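Local coordinates for nucleoside diphosphate kinase (Aquifex aeolicus, PDB 3ZTQ), which probably transfers the gamma phosphate of ATP to nucleoside diphosphates through a phosphohistidine intermediate, making nucleoside triphosphates other than ATP, at residues 25-30 against 104-109. Sequence-based numbering, arbitrary orientation.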
ATOM      1  N   ASP A  25       8.186 -18.219  12.133  1.00 12.95           N
ATOM      2  CA  ASP A  25       8.966 -19.436  11.970  1.00 13.54           C
ATOM      3  C   ASP A  25       8.127 -20.690  12.251  1.00 14.18           C
ATOM      4  O   ASP A  25       8.269 -21.718  11.581  1.00 16.02           O
ATOM      5  CB  ASP A  25      10.198 -19.427  12.881  1.00 14.06           C
ATOM      6  CG  ASP A  25      11.081 -20.658  12.672  1.00 17.05           C
ATOM      7  OD1 ASP A  25      11.437 -20.957  11.518  1.00 16.26           O
ATOM      8  OD2 ASP A  25      11.393 -21.334  13.662  1.00 21.20           O
ATOM      9  N   ARG A  26       7.256 -20.611  13.246  1.00 12.85           N
ATOM     10  CA  ARG A  26       6.416 -21.756  13.577  1.00 13.22           C
ATOM     11  C   ARG A  26       5.543 -22.137  12.376  1.00 13.56           C
ATOM     12  O   ARG A  26       5.453 -23.306  12.011  1.00 16.25           O
ATOM     13  CB  ARG A  26       5.556 -21.469  14.819  1.00 12.53           C
ATOM     14  CG  ARG A  26       4.452 -22.518  15.078  1.00 16.38           C
ATOM     15  CD  ARG A  26       5.054 -23.890  15.433  1.00 17.67           C
ATOM     16  NE  ARG A  26       4.034 -24.865  15.830  1.00 21.12           N
ATOM     17  CZ  ARG A  26       3.493 -24.935  17.042  1.00 20.40           C
ATOM     18  NH1 ARG A  26       3.878 -24.093  17.998  1.00 14.29           N
ATOM     19  NH2 ARG A  26       2.561 -25.849  17.304  1.00 19.39           N
ATOM     20  N   PHE A  27       4.922 -21.152  11.737  1.00  9.64           N
ATOM     21  CA  PHE A  27       4.035 -21.457  10.626  1.00 10.85           C
ATOM     22  C   PHE A  27       4.816 -21.969   9.429  1.00 16.27           C
ATOM     23  O   PHE A  27       4.335 -22.818   8.662  1.00 18.08           O
ATOM     24  CB  PHE A  27       3.169 -20.244  10.263  1.00 12.73           C
ATOM     25  CG  PHE A  27       2.102 -19.970  11.279  1.00 16.20           C
ATOM     26  CD1 PHE A  27       1.114 -20.921  11.517  1.00 16.37           C
ATOM     27  CD2 PHE A  27       2.110 -18.805  12.025  1.00 11.86           C
ATOM     28  CE1 PHE A  27       0.130 -20.708  12.475  1.00 16.44           C
ATOM     29  CE2 PHE A  27       1.126 -18.573  12.989  1.00 18.89           C
ATOM     30  CZ  PHE A  27       0.129 -19.526  13.211  1.00 15.62           C
ATOM     31  N   ILE A  28       6.029 -21.452   9.272  1.00 15.84           N
ATOM     32  CA  ILE A  28       6.913 -21.942   8.235  1.00 12.99           C
ATOM     33  C   ILE A  28       7.278 -23.407   8.493  1.00 18.82           C
ATOM     34  O   ILE A  28       7.162 -24.242   7.608  1.00 18.12           O
ATOM     35  CB  ILE A  28       8.172 -21.071   8.123  1.00 17.19           C
ATOM     36  CG1 ILE A  28       7.790 -19.699   7.521  1.00 13.55           C
ATOM     37  CG2 ILE A  28       9.211 -21.779   7.254  1.00 15.62           C
ATOM     38  CD1 ILE A  28       8.844 -18.605   7.710  1.00 11.68           C
ATOM     39  N   GLN A  29       7.695 -23.726   9.715  1.00 17.32           N
ATOM     40  CA  GLN A  29       8.031 -25.111  10.062  1.00 15.01           C
ATOM     41  C   GLN A  29       6.810 -26.033   9.915  1.00 21.78           C
ATOM     42  O   GLN A  29       6.964 -27.204   9.594  1.00 19.44           O
ATOM     43  CB  GLN A  29       8.569 -25.212  11.496  1.00 15.98           C
ATOM     44  CG  GLN A  29       9.806 -24.374  11.737  1.00 19.48           C
ATOM     45  CD  GLN A  29      10.875 -24.646  10.693  1.00 26.66           C
ATOM     46  OE1 GLN A  29      11.130 -25.803  10.335  1.00 31.78           O
ATOM     47  NE2 GLN A  29      11.492 -23.582  10.182  1.00 21.50           N
ATOM     48  N   GLU A  30       5.607 -25.508  10.168  1.00 19.35           N
ATOM     49  CA  GLU A  30       4.373 -26.296  10.038  1.00 20.79           C
ATOM     50  C   GLU A  30       4.027 -26.566   8.568  1.00 20.43           C
ATOM     51  O   GLU A  30       3.115 -27.335   8.270  1.00 23.59           O
ATOM     52  CB  GLU A  30       3.180 -25.598  10.733  1.00 15.41           C
ATOM     53  CG  GLU A  30       3.282 -25.477  12.263  1.00 14.59           C
ATOM     54  CD  GLU A  30       3.014 -26.790  12.990  1.00 24.57           C
ATOM     55  OE1 GLU A  30       2.641 -27.783  12.329  1.00 24.26           O
ATOM     56  OE2 GLU A  30       3.180 -26.832  14.227  1.00 22.51           O
ATOM     57  N   ASN A 104       1.685 -26.943  23.362  1.00 20.17           N
ATOM     58  CA  ASN A 104       2.578 -26.579  22.272  0.55 25.61           C
ATOM     59  C   ASN A 104       2.001 -25.530  21.331  1.00 23.48           C
ATOM     60  O   ASN A 104       2.598 -25.224  20.304  1.00 23.20           O
ATOM     61  CB  ASN A 104       2.958 -27.822  21.472  0.55 26.45           C
ATOM     62  CG  ASN A 104       3.747 -28.809  22.286  0.55 28.69           C
ATOM     63  OD1 ASN A 104       4.603 -28.428  23.084  0.55 32.02           O
ATOM     64  ND2 ASN A 104       3.451 -30.089  22.110  0.55 26.77           N
ATOM     65  N   SER A 105       0.836 -24.983  21.675  1.00 16.89           N
ATOM     66  CA  SER A 105       0.167 -24.020  20.799  1.00 15.06           C
ATOM     67  C   SER A 105       0.831 -22.654  20.909  1.00 19.06           C
ATOM     68  O   SER A 105       1.512 -22.361  21.899  1.00 16.52           O
ATOM     69  CB  SER A 105      -1.324 -23.898  21.150  1.00 16.22           C
ATOM     70  OG  SER A 105      -1.502 -23.297  22.428  1.00 14.74           O
ATOM     71  N   ILE A 106       0.626 -21.818  19.900  1.00 12.90           N
ATOM     72  CA  ILE A 106       1.187 -20.470  19.910  1.00 14.89           C
ATOM     73  C   ILE A 106       0.709 -19.695  21.129  1.00 17.64           C
ATOM     74  O   ILE A 106       1.506 -19.041  21.809  1.00 19.58           O
ATOM     75  CB  ILE A 106       0.838 -19.683  18.616  1.00 14.05           C
ATOM     76  CG1 ILE A 106       1.490 -20.338  17.401  1.00 23.99           C
ATOM     77  CG2 ILE A 106       1.290 -18.208  18.725  1.00 13.67           C
ATOM     78  CD1 ILE A 106       2.993 -20.336  17.471  1.00 39.95           C
ATOM     79  N   ARG A 107      -0.590 -19.762  21.413  1.00 15.78           N
ATOM     80  CA  ARG A 107      -1.128 -19.017  22.552  1.00 14.77           C
ATOM     81  C   ARG A 107      -0.582 -19.509  23.882  1.00 18.78           C
ATOM     82  O   ARG A 107      -0.362 -18.712  24.787  1.00 18.81           O
ATOM     83  CB  ARG A 107      -2.663 -18.965  22.520  1.00 15.37           C
ATOM     84  CG  ARG A 107      -3.173 -18.059  21.364  1.00 15.10           C
ATOM     85  CD  ARG A 107      -4.679 -18.143  21.217  1.00 13.35           C
ATOM     86  NE  ARG A 107      -5.218 -17.111  20.333  1.00 13.54           N
ATOM     87  CZ  ARG A 107      -6.383 -17.223  19.703  1.00 17.54           C
ATOM     88  NH1 ARG A 107      -7.090 -18.345  19.844  1.00 12.46           N
ATOM     89  NH2 ARG A 107      -6.836 -16.237  18.922  1.00 12.39           N
ATOM     90  N   ALA A 108      -0.327 -20.808  24.003  1.00 16.27           N
ATOM     91  CA  ALA A 108       0.258 -21.323  25.229  1.00 17.32           C
ATOM     92  C   ALA A 108       1.670 -20.776  25.388  1.00 20.18           C
ATOM     93  O   ALA A 108       2.096 -20.456  26.491  1.00 20.13           O
ATOM     94  CB  ALA A 108       0.290 -22.854  25.224  1.00 13.23           C
ATOM     95  N   GLN A 109       2.392 -20.682  24.276  1.00 14.78           N
ATOM     96  CA  GLN A 109       3.786 -20.283  24.321  1.00 23.24           C
ATOM     97  C   GLN A 109       3.972 -18.786  24.488  1.00 21.93           C
ATOM     98  O   GLN A 109       4.874 -18.346  25.185  1.00 23.05           O
ATOM     99  CB  GLN A 109       4.524 -20.760  23.068  1.00 24.06           C
ATOM    100  CG  GLN A 109       4.647 -22.281  22.987  1.00 32.09           C
ATOM    101  CD  GLN A 109       5.211 -22.752  21.652  1.00 38.05           C
ATOM    102  OE1 GLN A 109       5.357 -21.969  20.720  1.00 36.98           O
ATOM    103  NE2 GLN A 109       5.542 -24.038  21.565  1.00 36.22           N
TER
HETATM  104  O   HOH W   1       6.289 -22.234  18.391  1.00 24.30           O
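Arg-26 reaches from helix 20-29 to the start of helix 106-110 and is the main side chain of its segment here. Its CB lies 3.9 Å from CD1 of Ile-106. CG of Arg-26 comes closer to CD1 of Ile-106, at 3.6 Å. Here the two side chains run alongside each other in opposite directions. With CG anti to the backbone N (chi1 169°), the bend at chi2 (66°) leads the chain past Ile-106 and on to Asn-104. NE of Arg-26 makes a salt bridge with OE2 of Glu-30, four residues on, 2.7 Å away. The carboxylate oxygen uses its anti lone pair and lies almost in the guanidinium plane. At the tip, NH1 and NH2 both donate to the backbone O of Asn-104. NH1 of Arg-26 is 2.9 Å from O of Asn-104 and comes nearly along the C=O axis. NH2 of Arg-26, 3.1 Å from O of Asn-104, approaches from above the carbonyl plane. A water appears to bridge NH1 and OE1 of Gln-109, whose side chain crosses the arginine at about a right angle. Beside this polar group, CZ of Phe-27 comes to 4.5 Å from CG1 of Ile-106, and both side chains also touch Ile-119 of strand 119-121.

Ser-105 is the N-cap of helix 106-110. Its OG accepts from N of Ala-108 and is also hydrogen-bonded to O of Ala-102. Arg-107, a predicted ATP ligand, is hydrogen-bonded to O of Gly-91 and O of Ile-119. The contact thus ties helix 20-29 to the turn that leads into the helix bearing Arg-107. With Glu-30 and the Asn-104 carbonyl at its edge, the guanidinium is probably held against rotation, and the carboxylate of Glu-30 may offset part of its charge.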